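Local coordinates for protein AbyA5 (PDB 4YWF) that catalyses acetate elimination in spirotetronate biosynthesis as an esterase-like lyase of the alpha/beta-hydrolase superfamily, at residues S191-D200 with L222-L233; L284-I294 with M314-F322. The protein carries 4 engineered substitutions. All coordinates share one frame; numbering follows the deposited sequence.

Contact 1: residues S191-D200 with L222-L233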
loop_
_atom_site.group_PDB
_atom_site.type_symbol
_atom_site.label_atom_id
_atom_site.label_comp_id
_atom_site.label_asym_id
_atom_site.label_seq_id
_atom_site.Cartn_x
_atom_site.Cartn_y
_atom_site.Cartn_z
ATOM N N SER A 191 -3.875 13.470 -5.032
ATOM C CA SER A 191 -3.035 12.502 -4.307
ATOM C C SER A 191 -2.052 11.754 -5.192
ATOM O O SER A 191 -1.048 11.330 -4.688
ATOM C CB SER A 191 -3.924 11.484 -3.590
ATOM O OG SER A 191 -4.543 12.058 -2.446
ATOM N N ALA A 192 -2.340 11.601 -6.500
ATOM C CA ALA A 192 -1.424 10.953 -7.445
ATOM C C ALA A 192 -0.032 11.618 -7.579
ATOM O O ALA A 192 0.902 11.012 -8.097
ATOM C CB ALA A 192 -2.065 10.871 -8.804
ATOM N N ALA A 193 0.108 12.866 -7.118
ATOM C CA ALA A 193 1.379 13.556 -7.109
ATOM C C ALA A 193 2.420 12.939 -6.136
ATOM O O ALA A 193 3.620 13.241 -6.204
ATOM C CB ALA A 193 1.169 15.046 -6.777
ATOM N N LEU A 194 1.968 12.055 -5.263
ATOM C CA LEU A 194 2.780 11.583 -4.159
ATOM C C LEU A 194 4.037 10.881 -4.650
ATOM O O LEU A 194 5.106 11.050 -4.075
ATOM C CB LEU A 194 1.952 10.669 -3.245
ATOM C CG LEU A 194 2.750 9.866 -2.206
ATOM C CD1 LEU A 194 3.327 10.834 -1.185
ATOM C CD2 LEU A 194 1.835 8.823 -1.601
ATOM N N PHE A 195 3.925 10.123 -5.736
ATOM C CA PHE A 195 5.049 9.370 -6.186
ATOM C C PHE A 195 6.137 10.357 -6.588
ATOM O O PHE A 195 7.284 10.155 -6.235
ATOM C CB PHE A 195 4.733 8.409 -7.355
ATOM C CG PHE A 195 3.550 7.513 -7.113
ATOM C CD1 PHE A 195 3.686 6.325 -6.434
ATOM C CD2 PHE A 195 2.285 7.860 -7.593
ATOM C CE1 PHE A 195 2.576 5.526 -6.185
ATOM C CE2 PHE A 195 1.179 7.051 -7.362
ATOM C CZ PHE A 195 1.330 5.888 -6.684
ATOM N N GLY A 196 5.781 11.378 -7.380
ATOM C CA GLY A 196 6.810 12.328 -7.858
ATOM C C GLY A 196 7.540 13.014 -6.711
ATOM O O GLY A 196 8.720 13.171 -6.730
ATOM N N VAL A 197 6.795 13.360 -5.671
ATOM C CA VAL A 197 7.340 13.987 -4.477
ATOM C C VAL A 197 8.301 13.087 -3.678
ATOM O O VAL A 197 9.255 13.598 -3.104
ATOM C CB VAL A 197 6.203 14.518 -3.624
ATOM C CG1 VAL A 197 6.679 14.862 -2.214
ATOM C CG2 VAL A 197 5.574 15.721 -4.349
ATOM N N LEU A 198 8.125 11.769 -3.736
ATOM C CA LEU A 198 9.065 10.847 -3.137
ATOM C C LEU A 198 10.316 10.784 -3.959
ATOM O O LEU A 198 11.423 10.745 -3.428
ATOM C CB LEU A 198 8.456 9.415 -3.038
ATOM C CG LEU A 198 7.290 9.263 -2.095
ATOM C CD1 LEU A 198 6.646 7.908 -2.452
ATOM C CD2 LEU A 198 7.663 9.376 -0.619
ATOM N N LEU A 199 10.150 10.771 -5.278
ATOM C CA LEU A 199 11.313 10.728 -6.124
ATOM C C LEU A 199 12.170 12.038 -5.958
ATOM O O LEU A 199 13.393 11.957 -5.890
ATOM C CB LEU A 199 10.856 10.554 -7.540
ATOM C CG LEU A 199 10.255 9.195 -7.928
ATOM C CD1 LEU A 199 9.597 9.355 -9.322
ATOM C CD2 LEU A 199 11.317 8.114 -7.873
ATOM N N ASP A 200 11.506 13.193 -5.909
ATOM C CA ASP A 200 12.186 14.514 -5.614
ATOM C C ASP A 200 13.058 14.459 -4.388
ATOM O O ASP A 200 14.168 14.946 -4.410
ATOM C CB ASP A 200 11.164 15.661 -5.442
ATOM C CG ASP A 200 10.474 16.035 -6.738
ATOM O OD1 ASP A 200 10.947 15.645 -7.839
ATOM O OD2 ASP A 200 9.406 16.681 -6.671
ATOM N N LEU A 222 -3.704 5.248 -8.009
ATOM C CA LEU A 222 -2.983 6.495 -8.001
ATOM C C LEU A 222 -1.821 6.470 -8.953
ATOM O O LEU A 222 -1.530 7.502 -9.663
ATOM C CB LEU A 222 -2.465 6.822 -6.624
ATOM C CG LEU A 222 -3.517 7.154 -5.534
ATOM C CD1 LEU A 222 -2.751 7.443 -4.234
ATOM C CD2 LEU A 222 -4.416 8.332 -5.982
ATOM N N ALA A 223 -1.134 5.324 -8.982
ATOM C CA ALA A 223 -0.035 5.170 -9.911
ATOM C C ALA A 223 -0.542 5.287 -11.348
ATOM O O ALA A 223 0.096 5.952 -12.208
ATOM C CB ALA A 223 0.654 3.826 -9.689
ATOM N N LEU A 224 -1.626 4.588 -11.661
ATOM C CA LEU A 224 -2.128 4.614 -13.025
ATOM C C LEU A 224 -2.627 6.004 -13.460
ATOM O O LEU A 224 -2.509 6.368 -14.666
ATOM C CB LEU A 224 -3.264 3.619 -13.221
ATOM C CG LEU A 224 -2.959 2.130 -13.218
ATOM C CD1 LEU A 224 -4.230 1.361 -12.900
ATOM C CD2 LEU A 224 -2.317 1.698 -14.546
ATOM N N ARG A 225 -3.143 6.756 -12.508
ATOM C CA ARG A 225 -3.585 8.132 -12.723
ATOM C C ARG A 225 -2.360 9.019 -12.907
ATOM O O ARG A 225 -2.377 9.908 -13.763
ATOM C CB ARG A 225 -4.441 8.591 -11.504
ATOM C CG ARG A 225 -4.544 10.100 -11.315
ATOM C CD ARG A 225 -5.554 10.658 -12.308
ATOM N NE ARG A 225 -6.897 10.089 -12.079
ATOM C CZ ARG A 225 -7.839 9.907 -13.024
ATOM N NH1 ARG A 225 -7.604 10.209 -14.316
ATOM N NH2 ARG A 225 -9.015 9.391 -12.691
ATOM N N ALA A 226 -1.265 8.738 -12.190
ATOM C CA ALA A 226 -0.051 9.575 -12.301
ATOM C C ALA A 226 0.689 9.343 -13.593
ATOM O O ALA A 226 1.246 10.290 -14.157
ATOM C CB ALA A 226 0.927 9.336 -11.162
ATOM N N ALA A 227 0.742 8.072 -14.026
ATOM C CA ALA A 227 1.689 7.646 -15.020
ATOM C C ALA A 227 1.698 8.512 -16.280
ATOM O O ALA A 227 2.783 8.828 -16.783
ATOM C CB ALA A 227 1.423 6.190 -15.420
ATOM N N PRO A 228 0.526 8.885 -16.791
ATOM C CA PRO A 228 0.656 9.595 -18.096
ATOM C C PRO A 228 1.353 10.966 -18.000
ATOM O O PRO A 228 2.014 11.355 -18.953
ATOM C CB PRO A 228 -0.787 9.689 -18.604
ATOM C CG PRO A 228 -1.526 8.579 -17.880
ATOM C CD PRO A 228 -0.865 8.470 -16.526
ATOM N N SER A 229 1.285 11.629 -16.855
ATOM C CA SER A 229 2.026 12.882 -16.582
ATOM C C SER A 229 3.285 12.780 -15.679
ATOM O O SER A 229 3.735 13.778 -15.109
ATOM C CB SER A 229 1.049 13.853 -15.940
ATOM O OG SER A 229 0.176 13.155 -15.083
ATOM N N GLU A 230 3.857 11.590 -15.553
ATOM C CA GLU A 230 5.011 11.421 -14.734
ATOM C C GLU A 230 5.949 10.497 -15.448
ATOM O O GLU A 230 5.877 9.249 -15.243
ATOM C CB GLU A 230 4.636 10.885 -13.344
ATOM C CG GLU A 230 5.824 10.645 -12.439
ATOM C CD GLU A 230 6.821 11.811 -12.447
ATOM O OE1 GLU A 230 6.623 12.767 -11.702
ATOM O OE2 GLU A 230 7.767 11.784 -13.207
ATOM N N PRO A 231 6.806 11.077 -16.321
ATOM C CA PRO A 231 7.675 10.231 -17.114
ATOM C C PRO A 231 8.723 9.476 -16.301
ATOM O O PRO A 231 9.370 8.618 -16.840
ATOM C CB PRO A 231 8.352 11.224 -18.096
ATOM C CG PRO A 231 8.164 12.575 -17.468
ATOM C CD PRO A 231 6.831 12.485 -16.792
ATOM N N ARG A 232 8.849 9.734 -15.002
ATOM C CA ARG A 232 9.823 9.000 -14.253
ATOM C C ARG A 232 9.345 7.570 -13.926
ATOM O O ARG A 232 10.156 6.653 -13.780
ATOM C CB ARG A 232 10.265 9.772 -13.020
ATOM C CG ARG A 232 11.004 11.063 -13.374
ATOM C CD ARG A 232 10.223 12.159 -12.707
ATOM N NE ARG A 232 10.834 12.573 -11.517
ATOM C CZ ARG A 232 10.254 13.243 -10.516
ATOM N NH1 ARG A 232 8.978 13.517 -10.441
ATOM N NH2 ARG A 232 11.038 13.659 -9.554
ATOM N N LEU A 233 8.048 7.407 -13.849
ATOM C CA LEU A 233 7.457 6.093 -13.646
ATOM C C LEU A 233 7.604 5.276 -14.885
ATOM O O LEU A 233 6.917 5.545 -15.811
ATOM C CB LEU A 233 5.982 6.142 -13.250
ATOM C CG LEU A 233 5.624 6.809 -11.939
ATOM C CD1 LEU A 233 4.104 6.909 -11.749
ATOM C CD2 LEU A 233 6.309 6.040 -10.828
HETATM O O HOH W 1 7.509 15.731 -8.517
#
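F195 and A192 carry the apolar half of this contact, against L222, A223 and A226. The phenyl ring of F195 points at the backbone of the second helix. Its CE2 atom lies 3.3 Å from A223 N, and its edge meets L222 C near the ring plane. CG of F195 is anti to its own carbonyl carbon (chi1 -51°), which swings the ring towards this helix. The CZ corner also touches A223 CB, and A226 CB approaches the CD2 side. A192 has only a methyl, yet its CB rests 3.6 Å from R225 CG and also touches L222 O. L222 CD2 lies 4.0 Å from S191 CB.

The polar half is a salt-bridge network centred on R232. Its NH2 donates to D200 OD1 at 2.6 Å, with a bent N-H...O angle of 140°; the donor stands above the carboxylate plane. On the other nitrogen, NH1 bonds to E230 OE1 at 2.8 Å, close to the guanidinium plane. A water joins D200 OD2, at 2.8 Å, to the same NH1. The guanidinium is thus gripped by both acids, which should fix its rotation.

L199 supplies packing under the charge. Its CB covers one guanidinium face, 3.7 Å from R232 NH2, while CD1 touches R232 CB. G196, with no side chain, lets R232 NH1 and E230 OE1 come close to its CA.

E230 to L233 form a type I turn leading into strand 233-239. L199 and F195 also pack on strand 143-148, and A223 on strand 207-215. The N-to-C directions of 194-200 and 222-226 lie 82° apart. The order helix 194-201, strand 207-215, helix 218-226 is typical of the alpha/beta-hydrolase fold.

Contact 2: residues L284-I294 with M314-F322. Engineered in segment 314-322: M314 (natural residue Leu).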
loop_
_atom_site.group_PDB
_atom_site.type_symbol
_atom_site.label_atom_id
_atom_site.label_comp_id
_atom_site.label_asym_id
_atom_site.label_seq_id
_atom_site.Cartn_x
_atom_site.Cartn_y
_atom_site.Cartn_z
ATOM N N LEU A 284 -10.845 6.029 -13.793
ATOM C CA LEU A 284 -10.017 5.989 -14.985
ATOM C C LEU A 284 -10.853 5.631 -16.238
ATOM O O LEU A 284 -11.512 4.560 -16.322
ATOM C CB LEU A 284 -8.865 5.005 -14.813
ATOM C CG LEU A 284 -7.915 5.298 -13.642
ATOM C CD1 LEU A 284 -7.083 4.092 -13.313
ATOM C CD2 LEU A 284 -7.016 6.470 -13.991
ATOM N N THR A 285 -10.805 6.540 -17.202
ATOM C CA THR A 285 -11.459 6.356 -18.502
ATOM C C THR A 285 -10.604 5.568 -19.548
ATOM O O THR A 285 -9.347 5.511 -19.455
ATOM C CB THR A 285 -11.754 7.726 -19.156
ATOM O OG1 THR A 285 -10.521 8.325 -19.533
ATOM C CG2 THR A 285 -12.477 8.658 -18.173
ATOM N N PRO A 286 -11.270 5.047 -20.605
ATOM C CA PRO A 286 -10.531 4.366 -21.687
ATOM C C PRO A 286 -9.325 5.165 -22.175
ATOM O O PRO A 286 -8.242 4.585 -22.342
ATOM C CB PRO A 286 -11.576 4.267 -22.814
ATOM C CG PRO A 286 -12.880 4.139 -22.065
ATOM C CD PRO A 286 -12.728 5.082 -20.882
ATOM N N GLN A 287 -9.484 6.483 -22.318
ATOM C CA GLN A 287 -8.348 7.380 -22.695
ATOM C C GLN A 287 -7.301 7.530 -21.623
ATOM O O GLN A 287 -6.129 7.644 -21.936
ATOM C CB GLN A 287 -8.798 8.791 -23.062
ATOM N N ASP A 288 -7.701 7.558 -20.362
ATOM C CA ASP A 288 -6.708 7.578 -19.290
ATOM C C ASP A 288 -5.783 6.377 -19.452
ATOM O O ASP A 288 -4.545 6.525 -19.380
ATOM C CB ASP A 288 -7.381 7.542 -17.918
ATOM C CG ASP A 288 -8.098 8.890 -17.571
ATOM O OD1 ASP A 288 -7.686 9.923 -18.130
ATOM O OD2 ASP A 288 -9.090 8.894 -16.782
ATOM N N LEU A 289 -6.399 5.211 -19.696
ATOM C CA LEU A 289 -5.724 3.908 -19.702
ATOM C C LEU A 289 -4.897 3.734 -20.937
ATOM O O LEU A 289 -3.800 3.263 -20.835
ATOM C CB LEU A 289 -6.710 2.744 -19.532
ATOM C CG LEU A 289 -7.571 2.827 -18.246
ATOM C CD1 LEU A 289 -8.546 1.679 -18.198
ATOM C CD2 LEU A 289 -6.702 2.827 -16.992
ATOM N N ALA A 290 -5.425 4.151 -22.089
ATOM C CA ALA A 290 -4.667 4.227 -23.325
ATOM C C ALA A 290 -3.487 5.155 -23.209
ATOM O O ALA A 290 -2.528 4.958 -23.906
ATOM C CB ALA A 290 -5.576 4.699 -24.460
ATOM N N GLY A 291 -3.558 6.162 -22.313
ATOM C CA GLY A 291 -2.415 7.084 -22.040
ATOM C C GLY A 291 -1.294 6.517 -21.179
ATOM O O GLY A 291 -0.255 7.141 -21.020
ATOM N N VAL A 292 -1.500 5.348 -20.581
ATOM C CA VAL A 292 -0.462 4.709 -19.737
ATOM C C VAL A 292 0.456 3.958 -20.654
ATOM O O VAL A 292 0.023 2.929 -21.203
ATOM C CB VAL A 292 -1.106 3.717 -18.761
ATOM C CG1 VAL A 292 -0.070 2.934 -17.970
ATOM C CG2 VAL A 292 -2.086 4.433 -17.830
ATOM N N ARG A 293 1.688 4.443 -20.852
ATOM C CA ARG A 293 2.615 3.826 -21.832
ATOM C C ARG A 293 3.836 3.118 -21.208
ATOM O O ARG A 293 4.953 3.162 -21.715
ATOM C CB ARG A 293 3.109 4.838 -22.841
ATOM C CG ARG A 293 2.222 4.909 -24.067
ATOM C CD ARG A 293 1.388 6.159 -24.015
ATOM N NE ARG A 293 0.248 6.019 -24.912
ATOM C CZ ARG A 293 -0.329 7.018 -25.582
ATOM N NH1 ARG A 293 0.097 8.273 -25.486
ATOM N NH2 ARG A 293 -1.341 6.737 -26.373
ATOM N N ILE A 294 3.552 2.365 -20.171
ATOM C CA ILE A 294 4.578 1.682 -19.403
ATOM C C ILE A 294 3.984 0.352 -19.068
ATOM O O ILE A 294 2.764 0.187 -19.131
ATOM C CB ILE A 294 4.897 2.438 -18.101
ATOM C CG1 ILE A 294 3.604 2.760 -17.332
ATOM C CG2 ILE A 294 5.688 3.708 -18.420
ATOM C CD1 ILE A 294 3.787 3.273 -15.923
HETATM N N MSE A 314 -11.514 -4.053 -17.628
HETATM C CA MSE A 314 -11.276 -2.783 -18.263
HETATM C C MSE A 314 -9.802 -2.584 -18.523
HETATM O O MSE A 314 -9.407 -2.069 -19.602
HETATM C CB MSE A 314 -11.935 -1.664 -17.495
HETATM C CG MSE A 314 -11.813 -0.430 -18.361
HETATM SE SE MSE A 314 -12.417 1.191 -17.419
HETATM C CE MSE A 314 -11.844 2.600 -18.678
ATOM N N LEU A 315 -8.950 -2.983 -17.591
ATOM C CA LEU A 315 -7.522 -2.839 -17.827
ATOM C C LEU A 315 -7.044 -3.755 -18.937
ATOM O O LEU A 315 -6.216 -3.329 -19.760
ATOM C CB LEU A 315 -6.694 -3.112 -16.585
ATOM C CG LEU A 315 -6.891 -2.060 -15.500
ATOM C CD1 LEU A 315 -6.087 -2.440 -14.279
ATOM C CD2 LEU A 315 -6.505 -0.697 -16.028
ATOM N N ARG A 316 -7.586 -4.977 -18.958
ATOM C CA ARG A 316 -7.300 -5.928 -20.011
ATOM C C ARG A 316 -7.775 -5.443 -21.333
ATOM O O ARG A 316 -7.229 -5.870 -22.372
ATOM C CB ARG A 316 -8.008 -7.235 -19.802
ATOM C CG ARG A 316 -7.420 -8.096 -18.706
ATOM C CD ARG A 316 -8.160 -9.417 -18.688
ATOM N NE ARG A 316 -8.288 -9.736 -17.320
ATOM C CZ ARG A 316 -9.384 -9.850 -16.610
ATOM N NH1 ARG A 316 -10.598 -9.847 -17.097
ATOM N NH2 ARG A 316 -9.183 -10.036 -15.348
ATOM N N THR A 317 -8.788 -4.586 -21.348
ATOM C CA THR A 317 -9.243 -4.077 -22.627
ATOM C C THR A 317 -8.385 -2.944 -23.202
ATOM O O THR A 317 -8.210 -2.852 -24.483
ATOM C CB THR A 317 -10.725 -3.687 -22.556
ATOM O OG1 THR A 317 -11.458 -4.755 -21.971
ATOM C CG2 THR A 317 -11.258 -3.462 -23.897
ATOM N N HIS A 318 -7.838 -2.104 -22.317
ATOM C CA HIS A 318 -7.298 -0.791 -22.689
ATOM C C HIS A 318 -5.796 -0.530 -22.394
ATOM O O HIS A 318 -5.180 0.334 -23.010
ATOM C CB HIS A 318 -8.147 0.329 -22.049
ATOM C CG HIS A 318 -9.566 0.340 -22.510
ATOM N ND1 HIS A 318 -9.931 0.655 -23.810
ATOM C CD2 HIS A 318 -10.720 0.076 -21.854
ATOM C CE1 HIS A 318 -11.237 0.542 -23.948
ATOM N NE2 HIS A 318 -11.738 0.203 -22.773
ATOM N N VAL A 319 -5.183 -1.258 -21.476
ATOM C CA VAL A 319 -3.789 -0.994 -21.167
ATOM C C VAL A 319 -2.954 -1.782 -22.159
ATOM O O VAL A 319 -3.152 -2.950 -22.288
ATOM C CB VAL A 319 -3.469 -1.390 -19.726
ATOM C CG1 VAL A 319 -1.941 -1.382 -19.465
ATOM C CG2 VAL A 319 -4.175 -0.398 -18.830
ATOM N N ARG A 320 -2.025 -1.124 -22.844
ATOM C CA ARG A 320 -1.308 -1.691 -24.006
ATOM C C ARG A 320 -0.390 -2.797 -23.600
ATOM O O ARG A 320 -0.381 -3.840 -24.224
ATOM C CB ARG A 320 -0.448 -0.606 -24.713
ATOM C CG ARG A 320 -1.276 0.527 -25.318
ATOM C CD ARG A 320 -0.544 1.879 -25.376
ATOM N NE ARG A 320 -1.516 2.910 -25.734
ATOM C CZ ARG A 320 -1.643 3.485 -26.936
ATOM N NH1 ARG A 320 -0.803 3.227 -27.946
ATOM N NH2 ARG A 320 -2.625 4.371 -27.133
ATOM N N ASP A 321 0.409 -2.558 -22.568
ATOM C CA ASP A 321 1.353 -3.538 -22.081
ATOM C C ASP A 321 0.856 -3.978 -20.710
ATOM O O ASP A 321 1.137 -3.302 -19.712
ATOM C CB ASP A 321 2.695 -2.846 -21.993
ATOM C CG ASP A 321 3.820 -3.784 -21.620
ATOM O OD1 ASP A 321 3.600 -5.009 -21.439
ATOM O OD2 ASP A 321 4.960 -3.270 -21.543
ATOM N N PHE A 322 0.103 -5.078 -20.680
ATOM C CA PHE A 322 -0.633 -5.508 -19.496
ATOM C C PHE A 322 -0.332 -6.965 -19.178
ATOM O O PHE A 322 -0.436 -7.854 -20.052
ATOM C CB PHE A 322 -2.154 -5.230 -19.672
ATOM C CG PHE A 322 -2.928 -5.384 -18.431
ATOM C CD1 PHE A 322 -2.720 -4.531 -17.360
ATOM C CD2 PHE A 322 -3.849 -6.420 -18.289
ATOM C CE1 PHE A 322 -3.424 -4.696 -16.173
ATOM C CE2 PHE A 322 -4.560 -6.581 -17.122
ATOM C CZ PHE A 322 -4.360 -5.708 -16.052
HETATM O O HOH W 2 -2.162 1.726 -22.427
HETATM O O HOH W 3 0.903 0.159 -21.280
#
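Helices 286-290 and 310-318 flank strand 296-301 of the alpha/beta-hydrolase sheet; L289 of the first meets M314, L315 and H318 of the second and V319 just after it. L289 CD2 touches L315 CD2 at 3.7 Å, and its CB packs on H318 CB and V319 CG2. M314 is engineered and is a selenomethionine. Its side chain is extended, with CG anti to the backbone N (chi1 -171°), and carries CE to 3.5 Å from L289 CD1 and 3.4 Å from P286 CD.

P286 CB sits over one face of the H318 ring, a CH-pi contact with 4.0 Å to the ring centroid. T317 CG2 covers the opposite face, and M314 CG lies at the edge. With an alanine at H318, P286 CB would lose the ring it rests on, and a gap is likely to open between P286 and T317.

The polar links lie around A290 and in 291-294 and 319-321. R320 NE donates to A290 O at 2.9 Å, in the carbonyl plane and on a lone pair; NH2 adds only a weak bond. R293 and R320 bring their guanidinium groups together with planes nearly perpendicular, but two donors meet there and no bond forms. One water joins V292 O, at 2.9 Å, and I294 O to D321 N.

T285 and D288 close a capping box at the start of helix 286-290: D288 N bonds to T285 OG1 at 3.0 Å, and T285 N to D288 OD2. Such a run of helix, strand and helix, followed by edge strand 322-327, is characteristic of the C-terminal half of the alpha/beta-hydrolase sheet.

Both contacts pair helices on either side, in sequence, of a central strand: 207-215 for contact 1 and 296-301 for contact 2. Contact 1 lies nearer the centre of the chain, about 15 Å from it against about 21 Å. Each is partly buried, but contact 2 has more exposed residues, four against one. Their polar chemistry differs. Contact 1 balances an arginine with two acids, whereas in contact 2 an arginine donates to a backbone carbonyl, waters join backbone atoms, and two arginines come close. The two join directly. R225 NH1 forms a salt bridge with D288 OD2, 3.2 Å away, and L284 packs on R225.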